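Local coordinates for bacterial Pleckstrin homology domain-containing protein (Shewanella loihica PV-4, PDB 3DCX) that is of unknown function but folds as a bacterial pleckstrin-homology domain and occurs here as an assembly of five chains, at residues L26-R31 / Q109-N114; D10-E15 / R34-F39. All coordinates share one frame; numbering follows the deposited sequence.

Interaction 1: L26-R31 / Q109-N114; sequences LALAYR and QKTIAN
Ala27 and Thr111 mark where strand 26-31 and helix 109-114 come nearest, with their CA atoms 8.0 Å apart. The strand is not regular there. Ala27 and Leu28 both face Phe39 of the neighbouring strand, forming a classic beta bulge, and Ala27 carries the nearly helical backbone angles (phi -107°, psi -38°) expected of its first residue. Such a bulge puts two consecutive side chains on one side of a sheet, and here both CB atoms are directed toward the helix. The helix answers with regular backbone turns, among them the bond from Ala113 N to Gln109 O at 3.0 Å.

Thr111 meets both residues of the bulge by separate branches. Its methyl CG2 lies 4.4 Å from Ala27 CB, while OG1 comes to 4.1 Å from Leu28 CD2, one methyl of the isobutyl group, as the two side chains cross obliquely. These are loose van der Waals contacts, and no hydrogen bond joins the segments. The hydroxyl is occupied within its own helix: with chi1 at -53° OG1 sits beside the backbone N and is hydrogen-bonded to the carbonyl O of Gly107, one turn earlier. That same torsion sets CG2 anti to the N, which is the methyl offered to Ala27. With its oxygen already paired, the threonine can sit beside alkyl groups at little polar cost.

Nearby, Tyr30 OH is hydrogen-bonded to Asp104 N just ahead of the helix, and Lys110 forms a salt bridge with Asp22 of a second subunit. As a worked example, the contact illustrates the C-terminal helix of the pleckstrin-homology fold lying against a bulged strand of the first sheet, with little surface buried between them.

Interaction 2: D10-E15 / R34-F39; sequences DELAQE and RDMFVF
Leu12 meets selenomethionine Met36 and Val38, while the flat rings of Phe37 and Phe39 leave the strand on its other side and take no part in gripping the helix. Phe39 comes to the edge of the Phe37 ring, with its CE2 in that ring's plane; the nearest atoms are Phe39 CZ and Phe37 CE1, 3.3 Å apart. Beyond the two segments, Phe37 packs on Leu44 and Leu46 of strand 43-50, and Phe39 on Ile108 and Ile112 of helix 105-116. The strand therefore has an aromatic side and an aliphatic side, and helix 9-16 lies on the second.

The contact itself rests on one side chain, Leu12, which forks between two residues of the strand. CG stands anti to the backbone N (chi1 -171°), sending the isobutyl group out from the helix. Methyl CD1 lies 3.9 Å from Met36 SE, the two side chains sliding past each other in opposite directions. Methyl CD2 goes to Val38, tip to tip, fitting against both branches: it is 3.9 Å from Val38 CG2 and 4.1 Å from Val38 CG1. With the CA atoms of Leu12 and Val38 still 9.4 Å apart, side chains alone span the gap, and every contact is apolar.

Leu26 and Ala29 of the adjoining strand also touch Leu12, and Val7 reaches it from the loop before the helix, so the buried leucine is held by several hydrophobic neighbours. The exposed residues of 10-15, such as Asp10 and Glu11, belong to the helix's other sides. This is the packing of an amphipathic helix on a face of an antiparallel sheet, here an N-terminal helix laid over the first sheet of a pleckstrin-homology domain.

In the fold
Interactions 1 and 2 lie about 12 Å apart, centre to centre, and meet through neighbouring antiparallel strands, 26-32 and 35-40. Probable hydrogen bonds join them, from Phe39 N to Leu28 O at 2.7 Å and from Ala27 N to Phe39 O at 2.8 Å. Along the chain the segments alternate: helix 9-16, strand 26-32, strand 35-40 and finally helix 105-116, so the two contacts interleave. Interaction 2 attaches the early helix to one face of this sheet, whereas interaction 1 brings the last helix to the other. Both ends of the sequence are thereby packed onto the same strand pair within a single pleckstrin-homology domain.

Interaction 1: L26-R31 / Q109-N114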
ATOM      1  N   LEU A  26      -2.284 -16.262  20.873  1.00 30.24           N
ATOM      2  CA  LEU A  26      -1.804 -15.156  21.687  1.00 30.31           C
ATOM      3  C   LEU A  26      -0.345 -15.357  22.058  1.00 29.00           C
ATOM      4  O   LEU A  26       0.070 -16.467  22.376  1.00 28.70           O
ATOM      5  CB  LEU A  26      -2.660 -15.025  22.943  1.00 29.81           C
ATOM      6  CG  LEU A  26      -4.146 -14.750  22.700  1.00 32.58           C
ATOM      7  CD1 LEU A  26      -4.760 -14.533  24.041  1.00 28.01           C
ATOM      8  CD2 LEU A  26      -4.407 -13.559  21.813  1.00 31.90           C
ATOM      9  N   ALA A  27       0.450 -14.299  21.976  1.00 27.96           N
ATOM     10  CA  ALA A  27       1.878 -14.402  22.321  1.00 30.62           C
ATOM     11  C   ALA A  27       2.175 -13.711  23.647  1.00 30.42           C
ATOM     12  O   ALA A  27       2.990 -14.177  24.453  1.00 28.34           O
ATOM     13  CB  ALA A  27       2.791 -13.821  21.175  1.00 28.64           C
ATOM     14  N   LEU A  28       1.510 -12.591  23.870  1.00 29.05           N
ATOM     15  CA  LEU A  28       1.866 -11.713  24.957  1.00 29.50           C
ATOM     16  C   LEU A  28       0.761 -10.694  25.168  1.00 28.92           C
ATOM     17  O   LEU A  28       0.195 -10.175  24.203  1.00 27.72           O
ATOM     18  CB  LEU A  28       3.158 -11.006  24.578  1.00 31.93           C
ATOM     19  CG  LEU A  28       3.980 -10.239  25.593  1.00 35.04           C
ATOM     20  CD1 LEU A  28       4.303 -11.079  26.859  1.00 38.57           C
ATOM     21  CD2 LEU A  28       5.239  -9.805  24.860  1.00 36.70           C
ATOM     22  N   ALA A  29       0.469 -10.378  26.426  1.00 26.00           N
ATOM     23  CA  ALA A  29      -0.493  -9.356  26.696  1.00 26.36           C
ATOM     24  C   ALA A  29      -0.246  -8.598  27.982  1.00 26.82           C
ATOM     25  O   ALA A  29       0.080  -9.178  29.005  1.00 25.24           O
ATOM     26  CB  ALA A  29      -1.913  -9.931  26.682  1.00 25.51           C
ATOM     27  N   TYR A  30      -0.449  -7.280  27.903  1.00 26.47           N
ATOM     28  CA  TYR A  30      -0.267  -6.409  29.050  1.00 27.81           C
ATOM     29  C   TYR A  30      -1.537  -5.596  29.319  1.00 28.83           C
ATOM     30  O   TYR A  30      -2.230  -5.152  28.406  1.00 28.58           O
ATOM     31  CB  TYR A  30       0.922  -5.473  28.836  1.00 28.27           C
ATOM     32  CG  TYR A  30       2.245  -6.186  28.723  1.00 28.64           C
ATOM     33  CD1 TYR A  30       2.884  -6.683  29.859  1.00 30.62           C
ATOM     34  CD2 TYR A  30       2.857  -6.385  27.487  1.00 31.83           C
ATOM     35  CE1 TYR A  30       4.108  -7.365  29.766  1.00 30.92           C
ATOM     36  CE2 TYR A  30       4.102  -7.058  27.392  1.00 32.26           C
ATOM     37  CZ  TYR A  30       4.704  -7.545  28.527  1.00 31.17           C
ATOM     38  OH  TYR A  30       5.913  -8.220  28.456  1.00 37.96           O
ATOM     39  N   ARG A  31      -1.820  -5.392  30.596  1.00 29.59           N
ATOM     40  CA  ARG A  31      -2.848  -4.462  31.009  1.00 31.93           C
ATOM     41  C   ARG A  31      -2.260  -3.187  31.635  1.00 32.07           C
ATOM     42  O   ARG A  31      -1.291  -3.208  32.395  1.00 32.21           O
ATOM     43  CB  ARG A  31      -3.795  -5.141  31.987  1.00 33.38           C
ATOM     44  CG  ARG A  31      -5.105  -4.383  32.178  1.00 39.14           C
ATOM     45  CD  ARG A  31      -5.749  -4.712  33.502  1.00 48.81           C
ATOM     46  NE  ARG A  31      -6.611  -5.879  33.448  1.00 51.66           N
ATOM     47  CZ  ARG A  31      -6.231  -7.119  33.727  1.00 55.61           C
ATOM     48  NH1 ARG A  31      -4.973  -7.390  34.075  1.00 59.48           N
ATOM     49  NH2 ARG A  31      -7.123  -8.095  33.649  1.00 52.27           N
ATOM     50  N   GLN A 109      10.060  -6.143  21.712  1.00 29.60           N
ATOM     51  CA  GLN A 109      10.738  -5.799  20.467  1.00 28.93           C
ATOM     52  C   GLN A 109      10.992  -7.046  19.618  1.00 29.21           C
ATOM     53  O   GLN A 109      10.932  -6.990  18.375  1.00 29.10           O
ATOM     54  CB  GLN A 109      12.056  -5.111  20.780  1.00 29.66           C
ATOM     55  CG  GLN A 109      11.906  -3.760  21.454  1.00 31.21           C
ATOM     56  CD  GLN A 109      13.234  -3.197  21.827  1.00 29.09           C
ATOM     57  OE1 GLN A 109      13.960  -2.696  20.975  1.00 33.03           O
ATOM     58  NE2 GLN A 109      13.590  -3.310  23.105  1.00 27.96           N
ATOM     59  N   LYS A 110      11.313  -8.155  20.289  1.00 29.70           N
ATOM     60  CA  LYS A 110      11.609  -9.421  19.614  1.00 29.82           C
ATOM     61  C   LYS A 110      10.349  -9.958  18.947  1.00 28.61           C
ATOM     62  O   LYS A 110      10.398 -10.431  17.822  1.00 31.01           O
ATOM     63  CB  LYS A 110      12.155 -10.444  20.618  1.00 29.34           C
ATOM     64  CG  LYS A 110      12.735 -11.712  19.993  1.00 33.13           C
ATOM     65  CD  LYS A 110      13.435 -12.569  21.047  1.00 34.04           C
ATOM     66  CE  LYS A 110      14.431 -13.579  20.447  1.00 40.33           C
ATOM     67  NZ  LYS A 110      13.833 -14.436  19.383  1.00 40.20           N
ATOM     68  N   THR A 111       9.218  -9.858  19.647  1.00 29.34           N
ATOM     69  CA  THR A 111       7.916 -10.256  19.101  1.00 29.40           C
ATOM     70  C   THR A 111       7.536  -9.459  17.867  1.00 29.40           C
ATOM     71  O   THR A 111       7.080 -10.023  16.860  1.00 29.72           O
ATOM     72  CB  THR A 111       6.798 -10.093  20.146  1.00 31.36           C
ATOM     73  OG1 THR A 111       7.180 -10.775  21.335  1.00 30.38           O
ATOM     74  CG2 THR A 111       5.477 -10.666  19.623  1.00 31.15           C
ATOM     75  N   ILE A 112       7.741  -8.146  17.917  1.00 27.90           N
ATOM     76  CA  ILE A 112       7.442  -7.323  16.745  1.00 27.27           C
ATOM     77  C   ILE A 112       8.330  -7.715  15.585  1.00 26.94           C
ATOM     78  O   ILE A 112       7.890  -7.808  14.433  1.00 29.06           O
ATOM     79  CB  ILE A 112       7.562  -5.787  17.063  1.00 27.63           C
ATOM     80  CG1 ILE A 112       6.429  -5.362  17.990  1.00 31.58           C
ATOM     81  CG2 ILE A 112       7.499  -4.969  15.786  1.00 24.38           C
ATOM     82  CD1 ILE A 112       6.735  -4.163  18.898  1.00 25.73           C
ATOM     83  N   ALA A 113       9.598  -7.970  15.872  1.00 26.93           N
ATOM     84  CA  ALA A 113      10.503  -8.394  14.846  1.00 26.31           C
ATOM     85  C   ALA A 113      10.110  -9.776  14.308  1.00 27.39           C
ATOM     86  O   ALA A 113      10.130  -9.992  13.096  1.00 27.07           O
ATOM     87  CB  ALA A 113      11.946  -8.429  15.393  1.00 24.55           C
ATOM     88  N   ASN A 114       9.789 -10.721  15.206  1.00 29.54           N
ATOM     89  CA  ASN A 114       9.351 -12.069  14.783  1.00 30.57           C
ATOM     90  C   ASN A 114       8.145 -12.062  13.866  1.00 31.01           C
ATOM     91  O   ASN A 114       8.066 -12.839  12.907  1.00 32.08           O
ATOM     92  CB  ASN A 114       9.066 -12.992  16.000  1.00 31.39           C
ATOM     93  CG  ASN A 114      10.322 -13.593  16.575  1.00 32.51           C
ATOM     94  OD1 ASN A 114      11.301 -13.796  15.855  1.00 32.82           O
ATOM     95  ND2 ASN A 114      10.319 -13.864  17.883  1.00 30.06           N
TER

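Interaction 2: D10-E15 / R34-F39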
ATOM      1  N   ASP A  10      -4.167 -17.858  28.940  1.00 32.19           N
ATOM      2  CA  ASP A  10      -5.160 -18.920  28.856  1.00 32.48           C
ATOM      3  C   ASP A  10      -6.567 -18.369  29.017  1.00 32.65           C
ATOM      4  O   ASP A  10      -7.446 -18.684  28.234  1.00 30.88           O
ATOM      5  CB  ASP A  10      -4.905 -19.994  29.910  1.00 35.60           C
ATOM      6  CG  ASP A  10      -3.576 -20.671  29.733  1.00 35.99           C
ATOM      7  OD1 ASP A  10      -3.325 -21.200  28.631  1.00 38.81           O
ATOM      8  OD2 ASP A  10      -2.780 -20.659  30.694  1.00 50.00           O
ATOM      9  N   GLU A  11      -6.767 -17.533  30.026  1.00 32.04           N
ATOM     10  CA  GLU A  11      -8.054 -16.894  30.224  1.00 34.74           C
ATOM     11  C   GLU A  11      -8.344 -15.930  29.097  1.00 31.75           C
ATOM     12  O   GLU A  11      -9.469 -15.910  28.594  1.00 30.78           O
ATOM     13  CB  GLU A  11      -8.097 -16.168  31.571  1.00 34.77           C
ATOM     14  CG  GLU A  11      -8.050 -17.122  32.781  1.00 42.03           C
ATOM     15  CD  GLU A  11      -7.758 -16.420  34.118  1.00 43.33           C
ATOM     16  OE1 GLU A  11      -7.616 -15.183  34.151  1.00 54.77           O
ATOM     17  OE2 GLU A  11      -7.668 -17.117  35.157  1.00 57.13           O
ATOM     18  N   LEU A  12      -7.335 -15.163  28.665  1.00 30.67           N
ATOM     19  CA  LEU A  12      -7.542 -14.140  27.605  1.00 30.07           C
ATOM     20  C   LEU A  12      -7.975 -14.796  26.315  1.00 30.04           C
ATOM     21  O   LEU A  12      -8.875 -14.307  25.626  1.00 30.43           O
ATOM     22  CB  LEU A  12      -6.282 -13.286  27.379  1.00 29.84           C
ATOM     23  CG  LEU A  12      -6.391 -12.057  26.480  1.00 29.31           C
ATOM     24  CD1 LEU A  12      -7.576 -11.170  26.896  1.00 31.63           C
ATOM     25  CD2 LEU A  12      -5.080 -11.260  26.444  1.00 25.27           C
ATOM     26  N   ALA A  13      -7.352 -15.926  26.018  1.00 29.97           N
ATOM     27  CA  ALA A  13      -7.649 -16.702  24.813  1.00 31.22           C
ATOM     28  C   ALA A  13      -9.089 -17.213  24.804  1.00 30.56           C
ATOM     29  O   ALA A  13      -9.731 -17.274  23.759  1.00 32.27           O
ATOM     30  CB  ALA A  13      -6.669 -17.877  24.705  1.00 30.51           C
ATOM     31  N   GLN A  14      -9.589 -17.598  25.969  1.00 31.77           N
ATOM     32  CA  GLN A  14     -10.979 -18.039  26.114  1.00 30.90           C
ATOM     33  C   GLN A  14     -11.917 -16.855  25.921  1.00 30.39           C
ATOM     34  O   GLN A  14     -12.954 -16.975  25.273  1.00 32.04           O
ATOM     35  CB  GLN A  14     -11.181 -18.700  27.496  1.00 32.37           C
ATOM     36  CG  GLN A  14     -12.615 -19.049  27.834  1.00 42.11           C
ATOM     37  N   GLU A  15     -11.542 -15.694  26.441  1.00 29.04           N
ATOM     38  CA  GLU A  15     -12.422 -14.523  26.364  1.00 27.71           C
ATOM     39  C   GLU A  15     -12.407 -13.839  24.996  1.00 30.62           C
ATOM     40  O   GLU A  15     -13.442 -13.284  24.554  1.00 30.38           O
ATOM     41  CB  GLU A  15     -12.056 -13.556  27.465  1.00 27.03           C
ATOM     42  CG  GLU A  15     -12.307 -14.154  28.842  1.00 33.36           C
ATOM     43  CD  GLU A  15     -11.955 -13.245  29.966  1.00 36.56           C
ATOM     44  OE1 GLU A  15     -12.060 -12.002  29.780  1.00 42.93           O
ATOM     45  OE2 GLU A  15     -11.603 -13.773  31.058  1.00 37.90           O
ATOM     46  N   ARG A  34      -7.401  -0.294  32.893  1.00 33.68           N
ATOM     47  CA  ARG A  34      -8.481  -1.025  32.207  1.00 34.26           C
ATOM     48  C   ARG A  34      -8.149  -1.411  30.754  1.00 32.54           C
ATOM     49  O   ARG A  34      -8.847  -2.223  30.150  1.00 34.61           O
ATOM     50  CB  ARG A  34      -9.746  -0.183  32.150  1.00 34.70           C
ATOM     51  CG  ARG A  34     -10.229   0.342  33.449  1.00 37.86           C
ATOM     52  CD  ARG A  34     -11.589   1.018  33.259  1.00 40.35           C
ATOM     53  NE  ARG A  34     -11.567   2.141  32.305  1.00 39.77           N
ATOM     54  CZ  ARG A  34     -12.396   3.188  32.376  1.00 39.80           C
ATOM     55  NH1 ARG A  34     -13.322   3.249  33.327  1.00 35.97           N
ATOM     56  NH2 ARG A  34     -12.312   4.172  31.494  1.00 31.93           N
ATOM     57  N   ASP A  35      -7.121  -0.798  30.195  1.00 29.33           N
ATOM     58  CA  ASP A  35      -6.765  -0.967  28.798  1.00 30.54           C
ATOM     59  C   ASP A  35      -5.795  -2.138  28.650  1.00 30.37           C
ATOM     60  O   ASP A  35      -5.098  -2.501  29.592  1.00 30.57           O
ATOM     61  CB  ASP A  35      -6.136   0.323  28.263  1.00 29.08           C
ATOM     62  CG  ASP A  35      -7.091   1.510  28.308  1.00 35.53           C
ATOM     63  OD1 ASP A  35      -8.324   1.295  28.401  1.00 33.19           O
ATOM     64  OD2 ASP A  35      -6.610   2.670  28.251  1.00 40.83           O
HETATM   65  N   MSE A  36      -5.781  -2.733  27.465  1.00 29.53           N
HETATM   66  CA  MSE A  36      -4.934  -3.864  27.163  1.00 33.10           C
HETATM   67  C   MSE A  36      -4.251  -3.725  25.826  1.00 29.59           C
HETATM   68  O   MSE A  36      -4.799  -3.165  24.871  1.00 31.23           O
HETATM   69  CB  MSE A  36      -5.744  -5.143  27.155  1.00 31.88           C
HETATM   70  CG  MSE A  36      -5.586  -5.964  28.365  1.00 41.39           C
HETATM   71 SE   MSE A  36      -6.455  -7.657  28.083  0.75 44.15          SE
HETATM   72  CE  MSE A  36      -7.373  -7.628  29.682  1.00 39.34           C
ATOM     73  N   PHE A  37      -3.026  -4.230  25.788  1.00 29.00           N
ATOM     74  CA  PHE A  37      -2.219  -4.289  24.594  1.00 28.77           C
ATOM     75  C   PHE A  37      -1.894  -5.771  24.356  1.00 29.74           C
ATOM     76  O   PHE A  37      -1.175  -6.397  25.147  1.00 30.01           O
ATOM     77  CB  PHE A  37      -0.965  -3.476  24.851  1.00 30.56           C
ATOM     78  CG  PHE A  37      -0.274  -3.021  23.622  1.00 32.68           C
ATOM     79  CD1 PHE A  37       0.531  -3.868  22.916  1.00 40.05           C
ATOM     80  CD2 PHE A  37      -0.436  -1.732  23.164  1.00 39.89           C
ATOM     81  CE1 PHE A  37       1.190  -3.436  21.766  1.00 38.52           C
ATOM     82  CE2 PHE A  37       0.221  -1.299  22.013  1.00 38.67           C
ATOM     83  CZ  PHE A  37       1.048  -2.162  21.330  1.00 35.49           C
ATOM     84  N   VAL A  38      -2.462  -6.345  23.296  1.00 27.56           N
ATOM     85  CA  VAL A  38      -2.371  -7.787  23.087  1.00 28.26           C
ATOM     86  C   VAL A  38      -1.551  -8.064  21.837  1.00 27.06           C
ATOM     87  O   VAL A  38      -1.790  -7.453  20.796  1.00 27.80           O
ATOM     88  CB  VAL A  38      -3.765  -8.402  23.000  1.00 27.14           C
ATOM     89  CG1 VAL A  38      -3.694  -9.935  22.770  1.00 23.97           C
ATOM     90  CG2 VAL A  38      -4.529  -8.067  24.271  1.00 24.77           C
ATOM     91  N   PHE A  39      -0.544  -8.913  21.976  1.00 25.28           N
ATOM     92  CA  PHE A  39       0.230  -9.394  20.828  1.00 26.22           C
ATOM     93  C   PHE A  39      -0.243 -10.769  20.473  1.00 25.97           C
ATOM     94  O   PHE A  39      -0.111 -11.696  21.272  1.00 24.46           O
ATOM     95  CB  PHE A  39       1.722  -9.487  21.136  1.00 25.83           C
ATOM     96  CG  PHE A  39       2.354  -8.191  21.466  1.00 26.44           C
ATOM     97  CD1 PHE A  39       2.182  -7.617  22.733  1.00 33.54           C
ATOM     98  CD2 PHE A  39       3.154  -7.543  20.534  1.00 31.14           C
ATOM     99  CE1 PHE A  39       2.782  -6.399  23.046  1.00 31.61           C
ATOM    100  CE2 PHE A  39       3.761  -6.323  20.834  1.00 30.46           C
ATOM    101  CZ  PHE A  39       3.581  -5.755  22.080  1.00 32.65           C
TER